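Initiator protein NS1 (Murine minute virus, PDB 4R94) nicks viral DNA at the replication origin through its N-terminal endonuclease domain and acts as an ATP-driven helicase to initiate and direct viral DNA replication. Local coordinates at residues A[6-18]-A[240-252]. Sequence-based numbering, arbitrary orientation.
Sequences YSDEVLGATNWLK and LKEGERHLVSKLY
Val10 O, which lies against Val248 CG2, accepts two bonds from Thr14 on opposite faces of its carbonyl plane, the routine helical bond from Thr14 N and a 2.8 Å bond from Thr14 OG1 that arrives well above the plane. This carbonyl sits within a knobs-into-holes pairing of the first and last helices of the nickase domain, whose axes come within 9.1 Å at a crossing angle of -49°. Val248 is one knob, set among Val10, Ala13, Thr14 and Leu17, and Val10 answers it among Glu244, Leu247, Val248 and Leu251. With OG1 turned back along its own helix, Thr14 has its methyl anti to the backbone N (chi1 -53° for OG1), and CG2 reaches the backbone of Tyr252, 3.7 Å from its N. Thr14 is buried, and its OG1 also lies against Val248 CG1.

At the C-terminal end of 242-252, Lys18 bends at chi2 (66°) and lays its chain over one face of the Tyr252 ring. CD stands above the ring centre, 3.6 Å from the centroid, while NZ makes a cation-pi contact with the same face and a 2.9 Å hydrogen bond to Tyr252 O; an ammonium there would also suit the negative end of the helix dipole. The edge of the ring meets Leu17 C, and Tyr252 OH is hydrogen-bonded to Asn205 OD1 on helix 203-211, the helix that carries the nuclease tyrosine Tyr210. The contact thus brings the start and end of the nickase fragment together beside that helix.

Ser7 is the N-cap of helix 8-18, its OG accepting from Val10 N, and a water links Ser7 OG to Glu244 OE2. Just before Ser7, Tyr6 offers one ring face to Leu251 CD1, a CH-pi contact 4.0 Å from the ring centroid, while Leu251 CD2 touches Tyr6 CE1.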
# COMPACT_ATOMS: atom_id res chain seq x y z
N TYR A 6 26.99 -9.68 -7.16
CA TYR A 6 25.67 -9.43 -6.58
C TYR A 6 24.76 -10.64 -6.75
O TYR A 6 24.89 -11.39 -7.71
CB TYR A 6 25.02 -8.21 -7.23
CG TYR A 6 25.87 -6.97 -7.13
CD1 TYR A 6 26.51 -6.45 -8.25
CD2 TYR A 6 26.04 -6.31 -5.92
CE1 TYR A 6 27.30 -5.32 -8.17
CE2 TYR A 6 26.83 -5.18 -5.82
CZ TYR A 6 27.45 -4.69 -6.95
OH TYR A 6 28.23 -3.56 -6.86
N SER A 7 23.84 -10.81 -5.80
CA SER A 7 22.93 -11.94 -5.83
C SER A 7 22.03 -11.84 -7.04
O SER A 7 21.79 -10.75 -7.56
CB SER A 7 22.10 -12.00 -4.55
OG SER A 7 21.13 -10.96 -4.52
N ASP A 8 21.53 -12.99 -7.50
CA ASP A 8 20.59 -13.01 -8.62
C ASP A 8 19.34 -12.21 -8.27
O ASP A 8 18.72 -11.60 -9.13
CB ASP A 8 20.20 -14.44 -8.99
CG ASP A 8 21.40 -15.30 -9.32
OD1 ASP A 8 22.53 -14.77 -9.37
OD2 ASP A 8 21.21 -16.52 -9.55
N GLU A 9 18.98 -12.23 -6.99
CA GLU A 9 17.80 -11.54 -6.51
C GLU A 9 17.94 -10.03 -6.67
O GLU A 9 17.01 -9.36 -7.12
CB GLU A 9 17.53 -11.89 -5.04
CG GLU A 9 17.04 -13.33 -4.82
CD GLU A 9 18.13 -14.40 -4.96
OE1 GLU A 9 19.32 -14.09 -4.71
OE2 GLU A 9 17.80 -15.55 -5.32
N VAL A 10 19.11 -9.50 -6.31
CA VAL A 10 19.37 -8.07 -6.44
C VAL A 10 19.49 -7.70 -7.91
O VAL A 10 18.88 -6.72 -8.37
CB VAL A 10 20.65 -7.68 -5.67
CG1 VAL A 10 21.14 -6.29 -6.08
CG2 VAL A 10 20.40 -7.75 -4.17
N LEU A 11 20.24 -8.49 -8.67
CA LEU A 11 20.36 -8.26 -10.11
C LEU A 11 18.99 -8.34 -10.79
O LEU A 11 18.65 -7.50 -11.62
CB LEU A 11 21.32 -9.27 -10.75
CG LEU A 11 22.80 -9.13 -10.40
CD1 LEU A 11 23.58 -10.27 -11.03
CD2 LEU A 11 23.32 -7.80 -10.89
N GLY A 12 18.21 -9.35 -10.42
CA GLY A 12 16.90 -9.56 -11.01
C GLY A 12 15.95 -8.41 -10.76
O GLY A 12 15.23 -7.97 -11.66
N ALA A 13 15.93 -7.92 -9.52
CA ALA A 13 15.08 -6.79 -9.16
C ALA A 13 15.49 -5.52 -9.92
O ALA A 13 14.64 -4.80 -10.46
CB ALA A 13 15.12 -6.55 -7.66
N THR A 14 16.80 -5.26 -9.97
CA THR A 14 17.31 -4.09 -10.68
C THR A 14 16.90 -4.11 -12.15
O THR A 14 16.38 -3.12 -12.68
CB THR A 14 18.85 -4.00 -10.57
OG1 THR A 14 19.26 -4.07 -9.20
CG2 THR A 14 19.35 -2.68 -11.18
N ASN A 15 17.10 -5.25 -12.81
CA ASN A 15 16.74 -5.39 -14.22
C ASN A 15 15.25 -5.24 -14.48
O ASN A 15 14.85 -4.61 -15.45
CB ASN A 15 17.22 -6.74 -14.76
CG ASN A 15 18.73 -6.79 -14.95
OD1 ASN A 15 19.37 -5.77 -15.19
ND2 ASN A 15 19.29 -7.99 -14.85
N TRP A 16 14.43 -5.82 -13.61
CA TRP A 16 12.98 -5.73 -13.74
C TRP A 16 12.50 -4.27 -13.64
O TRP A 16 11.65 -3.84 -14.42
CB TRP A 16 12.32 -6.60 -12.67
CG TRP A 16 10.83 -6.77 -12.75
CD1 TRP A 16 10.14 -7.70 -13.48
CD2 TRP A 16 9.85 -6.05 -12.00
NE1 TRP A 16 8.79 -7.57 -13.26
CE2 TRP A 16 8.59 -6.57 -12.36
CE3 TRP A 16 9.91 -5.01 -11.07
CZ2 TRP A 16 7.40 -6.07 -11.81
CZ3 TRP A 16 8.73 -4.52 -10.54
CH2 TRP A 16 7.49 -5.05 -10.91
N LEU A 17 13.08 -3.52 -12.71
CA LEU A 17 12.68 -2.13 -12.53
C LEU A 17 13.19 -1.26 -13.67
O LEU A 17 12.48 -0.38 -14.14
CB LEU A 17 13.20 -1.58 -11.19
CG LEU A 17 12.60 -2.19 -9.93
CD1 LEU A 17 13.42 -1.78 -8.71
CD2 LEU A 17 11.13 -1.79 -9.78
N LYS A 18 14.41 -1.52 -14.13
CA LYS A 18 14.98 -0.72 -15.20
C LYS A 18 14.21 -0.90 -16.50
O LYS A 18 14.02 0.05 -17.26
CB LYS A 18 16.47 -1.06 -15.40
CG LYS A 18 17.24 0.05 -16.10
CD LYS A 18 17.31 1.30 -15.23
CE LYS A 18 18.12 2.40 -15.88
NZ LYS A 18 18.32 3.57 -14.98
N LEU A 240 13.58 -8.52 -0.41
CA LEU A 240 14.84 -7.81 -0.21
C LEU A 240 14.98 -7.17 1.17
O LEU A 240 14.07 -6.49 1.65
CB LEU A 240 15.01 -6.72 -1.27
CG LEU A 240 14.99 -7.16 -2.74
CD1 LEU A 240 15.28 -5.96 -3.65
CD2 LEU A 240 16.01 -8.27 -2.96
N LYS A 241 16.14 -7.39 1.80
CA LYS A 241 16.49 -6.73 3.05
C LYS A 241 16.86 -5.28 2.75
O LYS A 241 17.13 -4.95 1.60
CB LYS A 241 17.64 -7.47 3.73
CG LYS A 241 17.32 -8.94 4.03
CD LYS A 241 18.55 -9.72 4.48
CE LYS A 241 18.14 -11.06 5.08
NZ LYS A 241 17.18 -11.79 4.21
N GLU A 242 16.89 -4.41 3.78
CA GLU A 242 17.14 -2.98 3.53
C GLU A 242 18.45 -2.76 2.78
O GLU A 242 18.51 -1.97 1.85
CB GLU A 242 17.17 -2.14 4.82
CG GLU A 242 17.21 -0.63 4.47
CD GLU A 242 17.45 0.33 5.63
OE1 GLU A 242 17.06 0.05 6.78
OE2 GLU A 242 18.04 1.41 5.36
N GLY A 243 19.49 -3.48 3.18
CA GLY A 243 20.79 -3.34 2.53
C GLY A 243 20.72 -3.69 1.06
O GLY A 243 21.36 -3.05 0.23
N GLU A 244 19.93 -4.71 0.73
CA GLU A 244 19.81 -5.16 -0.65
C GLU A 244 19.02 -4.16 -1.49
O GLU A 244 19.26 -3.99 -2.68
CB GLU A 244 19.13 -6.54 -0.70
CG GLU A 244 19.98 -7.64 -0.03
CD GLU A 244 19.28 -8.99 0.05
OE1 GLU A 244 18.10 -9.04 0.48
OE2 GLU A 244 19.91 -10.00 -0.31
N ARG A 245 18.05 -3.50 -0.85
CA ARG A 245 17.25 -2.50 -1.53
C ARG A 245 18.13 -1.31 -1.93
O ARG A 245 18.02 -0.78 -3.04
CB ARG A 245 16.10 -2.04 -0.63
CG ARG A 245 15.00 -3.12 -0.45
CD ARG A 245 14.17 -2.86 0.81
NE ARG A 245 13.53 -1.55 0.78
CZ ARG A 245 12.26 -1.34 0.47
NH1 ARG A 245 11.46 -2.36 0.14
NH2 ARG A 245 11.78 -0.09 0.47
N HIS A 246 19.02 -0.90 -1.03
CA HIS A 246 19.95 0.19 -1.35
C HIS A 246 20.93 -0.23 -2.44
O HIS A 246 21.29 0.58 -3.30
CB HIS A 246 20.69 0.63 -0.09
CG HIS A 246 19.80 1.22 0.96
ND1 HIS A 246 18.76 2.07 0.65
CD2 HIS A 246 19.76 1.04 2.30
CE1 HIS A 246 18.13 2.41 1.77
NE2 HIS A 246 18.72 1.80 2.78
N LEU A 247 21.36 -1.49 -2.44
CA LEU A 247 22.16 -1.99 -3.56
C LEU A 247 21.40 -1.91 -4.89
O LEU A 247 21.98 -1.55 -5.91
CB LEU A 247 22.60 -3.44 -3.32
CG LEU A 247 23.72 -3.74 -2.32
CD1 LEU A 247 24.05 -5.22 -2.40
CD2 LEU A 247 24.94 -2.90 -2.61
N VAL A 248 20.12 -2.25 -4.89
CA VAL A 248 19.32 -2.09 -6.11
C VAL A 248 19.32 -0.65 -6.64
O VAL A 248 19.48 -0.43 -7.83
CB VAL A 248 17.85 -2.54 -5.87
CG1 VAL A 248 16.99 -2.19 -7.09
CG2 VAL A 248 17.83 -4.04 -5.62
N SER A 249 19.13 0.33 -5.75
CA SER A 249 19.18 1.73 -6.15
C SER A 249 20.52 2.07 -6.77
O SER A 249 20.58 2.73 -7.80
CB SER A 249 18.92 2.65 -4.96
OG SER A 249 17.62 2.41 -4.43
N LYS A 250 21.58 1.58 -6.14
CA LYS A 250 22.95 1.87 -6.59
C LYS A 250 23.20 1.30 -7.98
O LYS A 250 23.74 1.98 -8.86
CB LYS A 250 23.96 1.31 -5.58
CG LYS A 250 25.42 1.52 -5.95
CD LYS A 250 26.34 0.78 -4.97
CE LYS A 250 27.80 0.96 -5.34
NZ LYS A 250 28.20 2.39 -5.30
N LEU A 251 22.78 0.05 -8.20
CA LEU A 251 22.95 -0.60 -9.49
C LEU A 251 22.05 0.01 -10.57
O LEU A 251 22.38 0.02 -11.75
CB LEU A 251 22.67 -2.10 -9.38
CG LEU A 251 23.71 -2.91 -8.61
CD1 LEU A 251 23.29 -4.37 -8.48
CD2 LEU A 251 25.06 -2.80 -9.30
N TYR A 252 20.90 0.53 -10.15
CA TYR A 252 19.90 1.03 -11.08
C TYR A 252 20.44 2.29 -11.75
O TYR A 252 20.12 2.57 -12.90
CB TYR A 252 18.60 1.32 -10.34
CG TYR A 252 17.40 1.76 -11.16
CD1 TYR A 252 17.20 3.10 -11.47
CD2 TYR A 252 16.44 0.85 -11.57
CE1 TYR A 252 16.09 3.52 -12.19
CE2 TYR A 252 15.33 1.25 -12.28
CZ TYR A 252 15.16 2.59 -12.59
OH TYR A 252 14.05 2.99 -13.29
O HOH W 1 19.35 -11.46 -2.27